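Local atomic coordinates of CdnC (PDB entry 7MGV), a protein that is an ATP-grasp ligase that probably uses ATP to install omega-ester (macrolactone) links in the core of a ribosomally made precursor peptide. Residues Thr28-Asn33 against Arg52-Glu57; Trp93-Tyr98 against Ala318-Trp323; Val179-Val184 against Phe226-Glu231. All coordinates share one frame; numbering follows the deposited sequence.

Contact 1: Thr28-Asn33 against Arg52-Glu57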
loop_
_atom_site.group_PDB
_atom_site.type_symbol
_atom_site.label_atom_id
_atom_site.label_comp_id
_atom_site.label_asym_id
_atom_site.label_seq_id
_atom_site.Cartn_x
_atom_site.Cartn_y
_atom_site.Cartn_z
ATOM N N THR A 28 16.619 7.010 -2.627
ATOM C CA THR A 28 16.425 8.441 -2.407
ATOM C C THR A 28 16.027 9.076 -3.739
ATOM O O THR A 28 15.644 8.382 -4.683
ATOM C CB THR A 28 17.694 9.086 -1.823
ATOM O OG1 THR A 28 18.855 8.482 -2.409
ATOM C CG2 THR A 28 17.743 8.930 -0.312
ATOM N N HIS A 29 16.108 10.403 -3.801
ATOM C CA HIS A 29 15.967 11.152 -5.040
ATOM C C HIS A 29 17.130 12.132 -5.145
ATOM O O HIS A 29 17.898 12.323 -4.198
ATOM C CB HIS A 29 14.617 11.882 -5.114
ATOM C CG HIS A 29 14.412 12.891 -4.029
ATOM N ND1 HIS A 29 14.439 14.250 -4.261
ATOM C CD2 HIS A 29 14.170 12.741 -2.706
ATOM C CE1 HIS A 29 14.223 14.892 -3.127
ATOM N NE2 HIS A 29 14.057 14.000 -2.167
ATOM N N THR A 30 17.258 12.753 -6.319
ATOM C CA THR A 30 18.429 13.579 -6.596
ATOM C C THR A 30 18.497 14.811 -5.700
ATOM O O THR A 30 19.596 15.243 -5.333
ATOM C CB THR A 30 18.442 14.003 -8.064
ATOM O OG1 THR A 30 17.210 14.661 -8.382
ATOM C CG2 THR A 30 18.617 12.790 -8.963
ATOM N N ALA A 31 17.351 15.391 -5.339
ATOM C CA ALA A 31 17.384 16.620 -4.555
ATOM C C ALA A 31 17.809 16.363 -3.114
ATOM O O ALA A 31 18.407 17.241 -2.483
ATOM C CB ALA A 31 16.024 17.317 -4.600
ATOM N N ASP A 32 17.517 15.178 -2.577
ATOM C CA ASP A 32 17.962 14.813 -1.233
ATOM C C ASP A 32 19.369 14.239 -1.334
ATOM O O ASP A 32 19.560 13.085 -1.725
ATOM C CB ASP A 32 17.009 13.816 -0.582
ATOM C CG ASP A 32 17.606 13.169 0.662
ATOM O OD1 ASP A 32 18.164 13.900 1.509
ATOM O OD2 ASP A 32 17.517 11.929 0.791
ATOM N N ASN A 33 20.357 15.058 -0.986
ATOM C CA ASN A 33 21.741 14.624 -0.894
ATOM C C ASN A 33 22.372 15.020 0.431
ATOM O O ASN A 33 23.571 14.791 0.622
ATOM C CB ASN A 33 22.565 15.215 -2.048
ATOM C CG ASN A 33 23.774 14.368 -2.414
ATOM O OD1 ASN A 33 24.142 14.270 -3.587
ATOM N ND2 ASN A 33 24.405 13.762 -1.416
ATOM N N ARG A 52 23.697 3.944 -4.015
ATOM C CA ARG A 52 22.672 4.975 -4.099
ATOM C C ARG A 52 21.789 4.720 -5.315
ATOM O O ARG A 52 22.271 4.733 -6.453
ATOM C CB ARG A 52 23.308 6.361 -4.179
ATOM C CG ARG A 52 22.345 7.509 -3.919
ATOM C CD ARG A 52 23.090 8.829 -3.804
ATOM N NE ARG A 52 22.350 9.815 -3.021
ATOM C CZ ARG A 52 21.783 10.903 -3.531
ATOM N NH1 ARG A 52 21.869 11.150 -4.831
ATOM N NH2 ARG A 52 21.132 11.745 -2.742
ATOM N N PHE A 53 20.503 4.491 -5.072
ATOM C CA PHE A 53 19.504 4.318 -6.124
ATOM C C PHE A 53 18.574 5.524 -6.053
ATOM O O PHE A 53 17.634 5.549 -5.254
ATOM C CB PHE A 53 18.747 3.003 -5.954
ATOM C CG PHE A 53 17.859 2.645 -7.122
ATOM C CD1 PHE A 53 17.858 3.405 -8.282
ATOM C CD2 PHE A 53 17.025 1.541 -7.054
ATOM C CE1 PHE A 53 17.040 3.072 -9.347
ATOM C CE2 PHE A 53 16.208 1.203 -8.116
ATOM C CZ PHE A 53 16.215 1.970 -9.263
ATOM N N ASN A 54 18.839 6.522 -6.892
ATOM C CA ASN A 54 18.010 7.719 -6.927
ATOM C C ASN A 54 16.765 7.434 -7.757
ATOM O O ASN A 54 16.859 7.085 -8.940
ATOM C CB ASN A 54 18.797 8.903 -7.479
ATOM C CG ASN A 54 19.480 9.696 -6.383
ATOM O OD1 ASN A 54 19.982 10.793 -6.615
ATOM N ND2 ASN A 54 19.496 9.141 -5.175
ATOM N N VAL A 55 15.600 7.593 -7.131
ATOM C CA VAL A 55 14.377 7.002 -7.654
ATOM C C VAL A 55 13.728 7.850 -8.742
ATOM O O VAL A 55 12.991 7.311 -9.577
ATOM C CB VAL A 55 13.411 6.743 -6.483
ATOM C CG1 VAL A 55 12.581 7.979 -6.162
ATOM C CG2 VAL A 55 12.544 5.547 -6.767
ATOM N N ASP A 56 13.983 9.161 -8.767
ATOM C CA ASP A 56 13.444 9.993 -9.836
ATOM C C ASP A 56 14.124 9.718 -11.168
ATOM O O ASP A 56 13.541 10.007 -12.219
ATOM C CB ASP A 56 13.579 11.473 -9.476
ATOM C CG ASP A 56 14.984 11.843 -9.044
ATOM O OD1 ASP A 56 15.686 10.975 -8.484
ATOM O OD2 ASP A 56 15.383 13.006 -9.263
ATOM N N GLU A 57 15.334 9.163 -11.148
ATOM C CA GLU A 57 16.065 8.857 -12.369
ATOM C C GLU A 57 15.695 7.502 -12.960
ATOM O O GLU A 57 16.309 7.091 -13.950
ATOM C CB GLU A 57 17.571 8.909 -12.107
ATOM C CG GLU A 57 18.049 10.145 -11.361
ATOM C CD GLU A 57 18.102 11.398 -12.223
ATOM O OE1 GLU A 57 19.205 11.971 -12.351
ATOM O OE2 GLU A 57 17.057 11.827 -12.757
#
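T28 and N54 pair as parallel neighbours, their CA atoms 4.8 Å apart, where strand 22-28 ends beside the outermost strand 48-54 of the four-stranded parallel sheet in the MvdD-type pre-ATP-grasp domain. Two backbone bonds fix the register: T28 N donates to F53 O at 3.2 Å, and V55 N donates to T28 O at 2.6 Å. Helix 35-46 runs between the two strands in sequence, so the contact lies within a beta-alpha-beta unit, at the C-terminal ends of both strands. Beyond T28 the chain turns, and side chains take over. The guanidinium of R52, at the end of an extended chain, lies between two polar groups: OG1 of T28 stands 3.5 Å above one face, and the amide of N33 stacks over the opposite face with the two planes 22° apart. That amide is brought there by a first torsion of -153°, which sets CG of N33 anti to its backbone N. Helix 35-46 also packs on T28 and R52 through I36. At the loop, CG2 of T30 rests against CG of E57, 3.6 Å away, while D56 takes two bonds from T30. The backbone N of T30 approaches D56 OD1 from above the carboxylate plane, 36° out of it, whereas the T30 hydroxyl OG1 donates to the syn lone pair of D56 OD2 at 2.6 Å.

Contact 2: Trp93-Tyr98 against Ala318-Trp323. With GOL (glycerol), chain G.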
loop_
_atom_site.group_PDB
_atom_site.type_symbol
_atom_site.label_atom_id
_atom_site.label_comp_id
_atom_site.label_asym_id
_atom_site.label_seq_id
_atom_site.Cartn_x
_atom_site.Cartn_y
_atom_site.Cartn_z
ATOM N N TRP A 93 17.661 0.546 2.696
ATOM C CA TRP A 93 17.011 1.669 3.368
ATOM C C TRP A 93 16.164 2.388 2.326
ATOM O O TRP A 93 16.689 3.137 1.496
ATOM C CB TRP A 93 18.025 2.610 4.009
ATOM C CG TRP A 93 17.382 3.776 4.704
ATOM C CD1 TRP A 93 16.111 3.833 5.200
ATOM C CD2 TRP A 93 17.974 5.052 4.973
ATOM N NE1 TRP A 93 15.876 5.063 5.762
ATOM C CE2 TRP A 93 17.004 5.830 5.636
ATOM C CE3 TRP A 93 19.230 5.613 4.718
ATOM C CZ2 TRP A 93 17.250 7.139 6.049
ATOM C CZ3 TRP A 93 19.472 6.912 5.128
ATOM C CH2 TRP A 93 18.486 7.660 5.786
ATOM N N TYR A 94 14.857 2.158 2.368
ATOM C CA TYR A 94 13.922 2.761 1.424
ATOM C C TYR A 94 13.313 3.995 2.080
ATOM O O TYR A 94 12.390 3.891 2.892
ATOM C CB TYR A 94 12.852 1.757 1.005
ATOM C CG TYR A 94 11.721 2.350 0.191
ATOM C CD1 TYR A 94 11.962 3.317 -0.776
ATOM C CD2 TYR A 94 10.410 1.937 0.390
ATOM C CE1 TYR A 94 10.931 3.859 -1.518
ATOM C CE2 TYR A 94 9.373 2.472 -0.347
ATOM C CZ TYR A 94 9.637 3.432 -1.300
ATOM O OH TYR A 94 8.606 3.967 -2.035
ATOM N N ARG A 95 13.844 5.164 1.734
ATOM C CA ARG A 95 13.178 6.418 2.050
ATOM C C ARG A 95 12.053 6.627 1.046
ATOM O O ARG A 95 12.285 6.589 -0.167
ATOM C CB ARG A 95 14.170 7.578 2.011
ATOM C CG ARG A 95 15.480 7.286 2.728
ATOM C CD ARG A 95 16.303 8.546 2.926
ATOM N NE ARG A 95 15.467 9.737 3.054
ATOM C CZ ARG A 95 15.610 10.650 4.009
ATOM N NH1 ARG A 95 16.559 10.512 4.925
ATOM N NH2 ARG A 95 14.805 11.702 4.049
ATOM N N ARG A 96 10.835 6.832 1.554
ATOM C CA ARG A 96 9.641 6.758 0.719
ATOM C C ARG A 96 9.739 7.678 -0.490
ATOM O O ARG A 96 10.099 8.852 -0.371
ATOM C CB ARG A 96 8.394 7.102 1.536
ATOM C CG ARG A 96 7.103 6.845 0.773
ATOM C CD ARG A 96 5.874 6.928 1.657
ATOM N NE ARG A 96 4.762 6.179 1.078
ATOM C CZ ARG A 96 3.544 6.117 1.606
ATOM N NH1 ARG A 96 3.272 6.767 2.728
ATOM N NH2 ARG A 96 2.597 5.408 1.007
ATOM N N ALA A 97 9.415 7.128 -1.657
ATOM C CA ALA A 97 9.509 7.866 -2.905
ATOM C C ALA A 97 8.247 8.682 -3.144
ATOM O O ALA A 97 7.129 8.206 -2.929
ATOM C CB ALA A 97 9.738 6.909 -4.074
ATOM N N TYR A 98 8.437 9.922 -3.591
ATOM C CA TYR A 98 7.332 10.794 -3.953
ATOM C C TYR A 98 7.380 11.256 -5.401
ATOM O O TYR A 98 6.406 11.856 -5.871
ATOM C CB TYR A 98 7.296 12.026 -3.035
ATOM C CG TYR A 98 7.147 11.688 -1.568
ATOM C CD1 TYR A 98 8.011 12.223 -0.622
ATOM C CD2 TYR A 98 6.142 10.834 -1.130
ATOM C CE1 TYR A 98 7.880 11.918 0.719
ATOM C CE2 TYR A 98 6.004 10.523 0.209
ATOM C CZ TYR A 98 6.875 11.069 1.129
ATOM O OH TYR A 98 6.742 10.764 2.465
ATOM N N ALA A 318 7.940 8.029 7.374
ATOM C CA ALA A 318 8.886 8.651 6.454
ATOM C C ALA A 318 9.247 10.070 6.875
ATOM O O ALA A 318 9.660 10.875 6.034
ATOM C CB ALA A 318 8.325 8.650 5.030
ATOM N N GLY A 319 9.096 10.395 8.157
ATOM C CA GLY A 319 9.365 11.748 8.606
ATOM C C GLY A 319 10.836 12.105 8.473
ATOM O O GLY A 319 11.724 11.288 8.723
ATOM N N GLU A 320 11.089 13.344 8.062
ATOM C CA GLU A 320 12.457 13.825 7.952
ATOM C C GLU A 320 13.060 14.040 9.335
ATOM O O GLU A 320 12.353 14.272 10.319
ATOM C CB GLU A 320 12.511 15.123 7.146
ATOM C CG GLU A 320 13.241 15.000 5.813
ATOM C CD GLU A 320 14.717 14.664 5.970
ATOM O OE1 GLU A 320 15.280 14.911 7.058
ATOM O OE2 GLU A 320 15.318 14.151 5.000
ATOM N N PHE A 321 14.388 13.963 9.400
ATOM C CA PHE A 321 15.107 14.065 10.660
ATOM C C PHE A 321 16.312 14.992 10.611
ATOM O O PHE A 321 16.874 15.290 11.671
ATOM C CB PHE A 321 15.580 12.677 11.118
ATOM C CG PHE A 321 16.650 12.085 10.244
ATOM C CD1 PHE A 321 17.989 12.221 10.574
ATOM C CD2 PHE A 321 16.317 11.398 9.089
ATOM C CE1 PHE A 321 18.975 11.684 9.771
ATOM C CE2 PHE A 321 17.299 10.857 8.281
ATOM C CZ PHE A 321 18.630 11.000 8.625
ATOM N N PHE A 322 16.728 15.450 9.427
ATOM C CA PHE A 322 17.973 16.204 9.308
ATOM C C PHE A 322 17.921 17.507 10.095
ATOM O O PHE A 322 18.902 17.889 10.744
ATOM C CB PHE A 322 18.267 16.485 7.835
ATOM C CG PHE A 322 19.716 16.736 7.546
ATOM C CD1 PHE A 322 20.094 17.547 6.489
ATOM C CD2 PHE A 322 20.702 16.161 8.331
ATOM C CE1 PHE A 322 21.429 17.781 6.220
ATOM C CE2 PHE A 322 22.039 16.389 8.066
ATOM C CZ PHE A 322 22.402 17.200 7.010
ATOM N N TRP A 323 16.785 18.204 10.043
ATOM C CA TRP A 323 16.658 19.486 10.731
ATOM C C TRP A 323 16.881 19.341 12.231
ATOM O O TRP A 323 17.481 20.219 12.865
ATOM C CB TRP A 323 15.288 20.102 10.439
ATOM C CG TRP A 323 14.110 19.202 10.740
ATOM C CD1 TRP A 323 13.907 17.925 10.290
ATOM C CD2 TRP A 323 12.969 19.527 11.543
ATOM N NE1 TRP A 323 12.718 17.437 10.773
ATOM C CE2 TRP A 323 12.122 18.401 11.543
ATOM C CE3 TRP A 323 12.583 20.660 12.262
ATOM C CZ2 TRP A 323 10.915 18.375 12.236
ATOM C CZ3 TRP A 323 11.384 20.633 12.950
ATOM C CH2 TRP A 323 10.563 19.499 12.932
HETATM C C1 GOL G . 12.949 6.507 6.533
HETATM O O1 GOL G . 13.895 6.373 7.547
HETATM C C2 GOL G . 13.183 7.886 5.868
HETATM O O2 GOL G . 12.094 8.282 5.104
HETATM C C3 GOL G . 13.472 8.856 7.041
HETATM O O3 GOL G . 13.491 10.147 6.517
#
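R95 and E320 meet obliquely, their guanidinium and carboxylate planes 36° apart, and the salt bridge between them is correspondingly skewed. R95 NH2 donates to E320 OE2 over 2.7 Å in a bent bond. The nitrogen sits well above the carboxylate plane, 50° out of it. The arginine chain bends at its third torsion (30°), which turns the guanidinium towards E320 and F321. NH1 of the same group lies 3.5 Å from CE2 of F321. The same CE2 also meets W93, edge to edge, at CH2 of the indole, 4.2 Å away.

The two segments are distant in sequence: 93-98 leaves the C-terminal end of strand 91-94 in the parallel sheet of the pre-ATP-grasp domain, whereas 318-323 links strand 310-316 to the short helix 322-325. The contact therefore joins the N-terminal domain to the C-terminal part of the ligase. F321 is the N-cap residue of that helix, and the other oxygen of E320, OE1, accepts from the backbone N of F321 and, almost straight, from that of F322. The carboxylate thus divides its oxygens between the helix start and R95, and the two amide donors and the facing arginine would probably stabilise its negative charge.

A glycerol, probably from the crystallisation liquor, lies between the segments. W93 NE1 donates to its O1 in the indole plane, while its O3 stands over one guanidinium face of R95 and donates to G319 O. At the other end of the contact, CB of A318 touches CB of R96 at 3.8 Å and OH of Y98 at 3.7 Å. The guanidinium of R96 turns instead to D146 in a salt bridge.

Contact 3: Val179-Val184 against Phe226-Glu231. With ADP (adenosine-5'-diphosphate), chain F.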
loop_
_atom_site.group_PDB
_atom_site.type_symbol
_atom_site.label_atom_id
_atom_site.label_comp_id
_atom_site.label_asym_id
_atom_site.label_seq_id
_atom_site.Cartn_x
_atom_site.Cartn_y
_atom_site.Cartn_z
ATOM N N VAL A 179 -20.187 20.427 19.079
ATOM C CA VAL A 179 -20.907 21.047 20.190
ATOM C C VAL A 179 -20.607 20.322 21.494
ATOM O O VAL A 179 -20.675 20.926 22.573
ATOM C CB VAL A 179 -22.424 21.115 19.916
ATOM C CG1 VAL A 179 -22.700 21.760 18.568
ATOM C CG2 VAL A 179 -23.058 19.733 19.997
ATOM N N LYS A 180 -20.257 19.036 21.431
ATOM C CA LYS A 180 -19.902 18.325 22.653
ATOM C C LYS A 180 -18.549 18.788 23.181
ATOM O O LYS A 180 -18.417 19.131 24.361
ATOM C CB LYS A 180 -19.903 16.817 22.401
ATOM C CG LYS A 180 -19.593 15.979 23.630
ATOM C CD LYS A 180 -19.523 14.501 23.279
ATOM C CE LYS A 180 -18.896 13.689 24.403
ATOM N NZ LYS A 180 -19.761 13.642 25.613
ATOM N N HIS A 181 -17.531 18.830 22.322
ATOM C CA HIS A 181 -16.185 19.110 22.805
ATOM C C HIS A 181 -15.822 20.590 22.772
ATOM O O HIS A 181 -14.859 20.988 23.438
ATOM C CB HIS A 181 -15.178 18.279 22.008
ATOM C CG HIS A 181 -15.385 16.803 22.157
ATOM N ND1 HIS A 181 -14.837 16.075 23.190
ATOM C CD2 HIS A 181 -16.113 15.927 21.424
ATOM C CE1 HIS A 181 -15.203 14.811 23.079
ATOM N NE2 HIS A 181 -15.977 14.694 22.014
ATOM N N ARG A 182 -16.537 21.398 21.986
ATOM C CA ARG A 182 -16.572 22.854 22.113
ATOM C C ARG A 182 -15.278 23.532 21.669
ATOM O O ARG A 182 -15.260 24.743 21.419
ATOM C CB ARG A 182 -16.898 23.228 23.569
ATOM C CG ARG A 182 -16.769 24.704 23.925
ATOM C CD ARG A 182 -15.885 24.909 25.149
ATOM N NE ARG A 182 -16.578 24.583 26.394
ATOM C CZ ARG A 182 -16.241 23.581 27.201
ATOM N NH1 ARG A 182 -15.214 22.796 26.900
ATOM N NH2 ARG A 182 -16.931 23.361 28.312
ATOM N N ASP A 183 -14.210 22.760 21.486
ATOM C CA ASP A 183 -12.944 23.324 21.014
ATOM C C ASP A 183 -12.310 22.266 20.115
ATOM O O ASP A 183 -11.566 21.398 20.580
ATOM C CB ASP A 183 -12.031 23.715 22.166
ATOM C CG ASP A 183 -12.180 25.172 22.558
ATOM O OD1 ASP A 183 -12.180 26.034 21.655
ATOM O OD2 ASP A 183 -12.307 25.455 23.769
ATOM N N VAL A 184 -12.608 22.355 18.823
ATOM C CA VAL A 184 -12.295 21.297 17.875
ATOM C C VAL A 184 -11.482 21.878 16.731
ATOM O O VAL A 184 -11.848 22.912 16.163
ATOM C CB VAL A 184 -13.572 20.619 17.341
ATOM C CG1 VAL A 184 -13.218 19.502 16.372
ATOM C CG2 VAL A 184 -14.410 20.087 18.494
ATOM N N PHE A 226 -11.880 15.467 12.702
ATOM C CA PHE A 226 -12.068 16.432 13.772
ATOM C C PHE A 226 -11.434 15.913 15.054
ATOM O O PHE A 226 -11.447 14.712 15.331
ATOM C CB PHE A 226 -13.556 16.707 14.002
ATOM C CG PHE A 226 -14.248 17.307 12.815
ATOM C CD1 PHE A 226 -14.755 16.498 11.811
ATOM C CD2 PHE A 226 -14.392 18.679 12.701
ATOM C CE1 PHE A 226 -15.392 17.047 10.717
ATOM C CE2 PHE A 226 -15.029 19.234 11.607
ATOM C CZ PHE A 226 -15.529 18.416 10.615
ATOM N N GLN A 227 -10.879 16.830 15.840
ATOM C CA GLN A 227 -10.198 16.445 17.065
ATOM C C GLN A 227 -10.382 17.524 18.117
ATOM O O GLN A 227 -10.387 18.715 17.800
ATOM C CB GLN A 227 -8.703 16.208 16.826
ATOM C CG GLN A 227 -8.313 14.748 16.739
ATOM C CD GLN A 227 -6.816 14.558 16.637
ATOM O OE1 GLN A 227 -6.061 15.527 16.537
ATOM N NE2 GLN A 227 -6.375 13.307 16.661
ATOM N N LYS A 228 -10.534 17.099 19.368
ATOM C CA LYS A 228 -10.498 18.043 20.476
ATOM C C LYS A 228 -9.168 18.781 20.469
ATOM O O LYS A 228 -8.105 18.168 20.334
ATOM C CB LYS A 228 -10.697 17.312 21.804
ATOM C CG LYS A 228 -10.486 18.187 23.031
ATOM C CD LYS A 228 -11.796 18.449 23.760
ATOM C CE LYS A 228 -11.612 19.455 24.886
ATOM N NZ LYS A 228 -11.260 20.804 24.363
ATOM N N LYS A 229 -9.226 20.104 20.590
ATOM C CA LYS A 229 -8.010 20.908 20.577
ATOM C C LYS A 229 -7.284 20.751 21.905
ATOM O O LYS A 229 -7.826 21.093 22.963
ATOM C CB LYS A 229 -8.323 22.378 20.312
ATOM C CG LYS A 229 -7.068 23.229 20.156
ATOM C CD LYS A 229 -7.389 24.699 19.955
ATOM C CE LYS A 229 -7.150 25.491 21.229
ATOM N NZ LYS A 229 -5.978 26.398 21.099
ATOM N N ILE A 230 -6.064 20.232 21.849
ATOM C CA ILE A 230 -5.203 20.135 23.020
ATOM C C ILE A 230 -4.435 21.444 23.147
ATOM O O ILE A 230 -3.707 21.836 22.229
ATOM C CB ILE A 230 -4.243 18.941 22.909
ATOM C CG1 ILE A 230 -4.987 17.693 22.432
ATOM C CG2 ILE A 230 -3.562 18.679 24.244
ATOM C CD1 ILE A 230 -6.137 17.281 23.331
ATOM N N GLU A 231 -4.608 22.129 24.276
ATOM C CA GLU A 231 -3.829 23.329 24.543
ATOM C C GLU A 231 -2.358 22.960 24.682
ATOM O O GLU A 231 -2.011 22.004 25.382
ATOM C CB GLU A 231 -4.331 24.023 25.810
ATOM C CG GLU A 231 -4.398 25.540 25.703
ATOM C CD GLU A 231 -5.241 26.007 24.530
ATOM O OE1 GLU A 231 -6.485 25.988 24.646
ATOM O OE2 GLU A 231 -4.661 26.393 23.493
HETATM P PB ADP F . 2.740 21.780 9.729
HETATM O O1B ADP F . 2.564 20.414 10.347
HETATM O O2B ADP F . 3.100 21.752 8.264
HETATM O O3B ADP F . 3.547 22.742 10.570
HETATM P PA ADP F . -0.014 21.415 9.861
HETATM O O1A ADP F . 0.222 20.181 9.022
HETATM O O2A ADP F . -1.279 22.225 9.709
HETATM O O3A ADP F . 1.255 22.398 9.764
HETATM O "O5'" ADP F . 0.131 20.989 11.401
HETATM C "C5'" ADP F . -1.000 20.637 12.181
HETATM C "C4'" ADP F . -0.843 21.332 13.525
HETATM O "O4'" ADP F . -2.039 21.187 14.287
HETATM C "C3'" ADP F . 0.305 20.751 14.335
HETATM O "O3'" ADP F . 1.300 21.756 14.549
HETATM C "C2'" ADP F . -0.298 20.342 15.662
HETATM O "O2'" ADP F . 0.446 20.914 16.739
HETATM C "C1'" ADP F . -1.716 20.887 15.643
HETATM N N9 ADP F . -2.658 19.868 16.153
HETATM C C8 ADP F . -2.884 18.655 15.612
HETATM N N7 ADP F . -3.806 17.967 16.330
HETATM C C5 ADP F . -4.181 18.752 17.358
HETATM C C6 ADP F . -5.119 18.642 18.496
HETATM N N6 ADP F . -5.860 17.524 18.686
HETATM N N1 ADP F . -5.207 19.697 19.339
HETATM C C2 ADP F . -4.476 20.815 19.163
HETATM N N3 ADP F . -3.607 20.983 18.153
HETATM C C4 ADP F . -3.419 20.003 17.238
#
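K228 reaches back across H181 and D183, its side chain starting away from segment 179-184 and then folding towards it. From CB the chain leaves with CG anti to the backbone N (chi1 172°), which carries CG to 4.2 Å from D183 O. A bend at the second torsion (110°) then lays CD against H181, 3.8 Å from its CB and 3.9 Å from its ring atom ND1. CE passes H181 O, and a last bend sets NZ 3.7 Å from both H181 O and D183 CB, near the C-terminal end of helix 171-181. No hydrogen bond joins NZ to either residue; the carboxylate of D183 is close enough only for a longer-range attraction. Cut back to an alanine here, the chain would probably leave CB and ND1 of H181 without their CD neighbour, and the helix end and D183 without the nearby positive charge.

The backbones provide the firmer link. V184 and K228 form a non-hydrogen-bonded antiparallel pair, 4.5 Å between CA atoms, in the five-stranded antiparallel sheet, and K229 N donates to D183 O at 2.7 Å and 170°. On the buried side, CG1 of V184 lies 3.7 Å from CB of F226 and also meets the edge of that ring. Beyond the contact, H181 NE2 bonds to Q69 of the second subunit.

The other side of segment 226-231 holds the adenine of ADP. N6 donates to K228 O and to Q227 OE1, while I230 N donates to N1 at 2.7 Å. Two of these three bonds use backbone atoms, K228 O and I230 N, and the third needs the Q227 side chain, held by K187; this is consistent with reading of the adenine edge partly independent of side chains.

How the contacts relate
Contacts 1 and 2 share the parallel sheet of the N-terminal domain and touch directly: T28 CG2 packs on R95 CD at 3.6 Å, and V55 CG1 on A97 CB at 3.7 Å, with centres 11 Å apart. Contact 2 lies about 6 Å from the chain centre, against 17 Å for contact 1 and 26 Å for contact 3, yet all three are partly buried. Contact 1 joins neighbouring strands by backbone and carboxylate bonds, whereas contact 2 ties remote parts of the chain through one salt bridge and aromatic edges. Contact 3 belongs to a separate antiparallel sheet, nested within the loop closed by contact 2, and alone holds ADP.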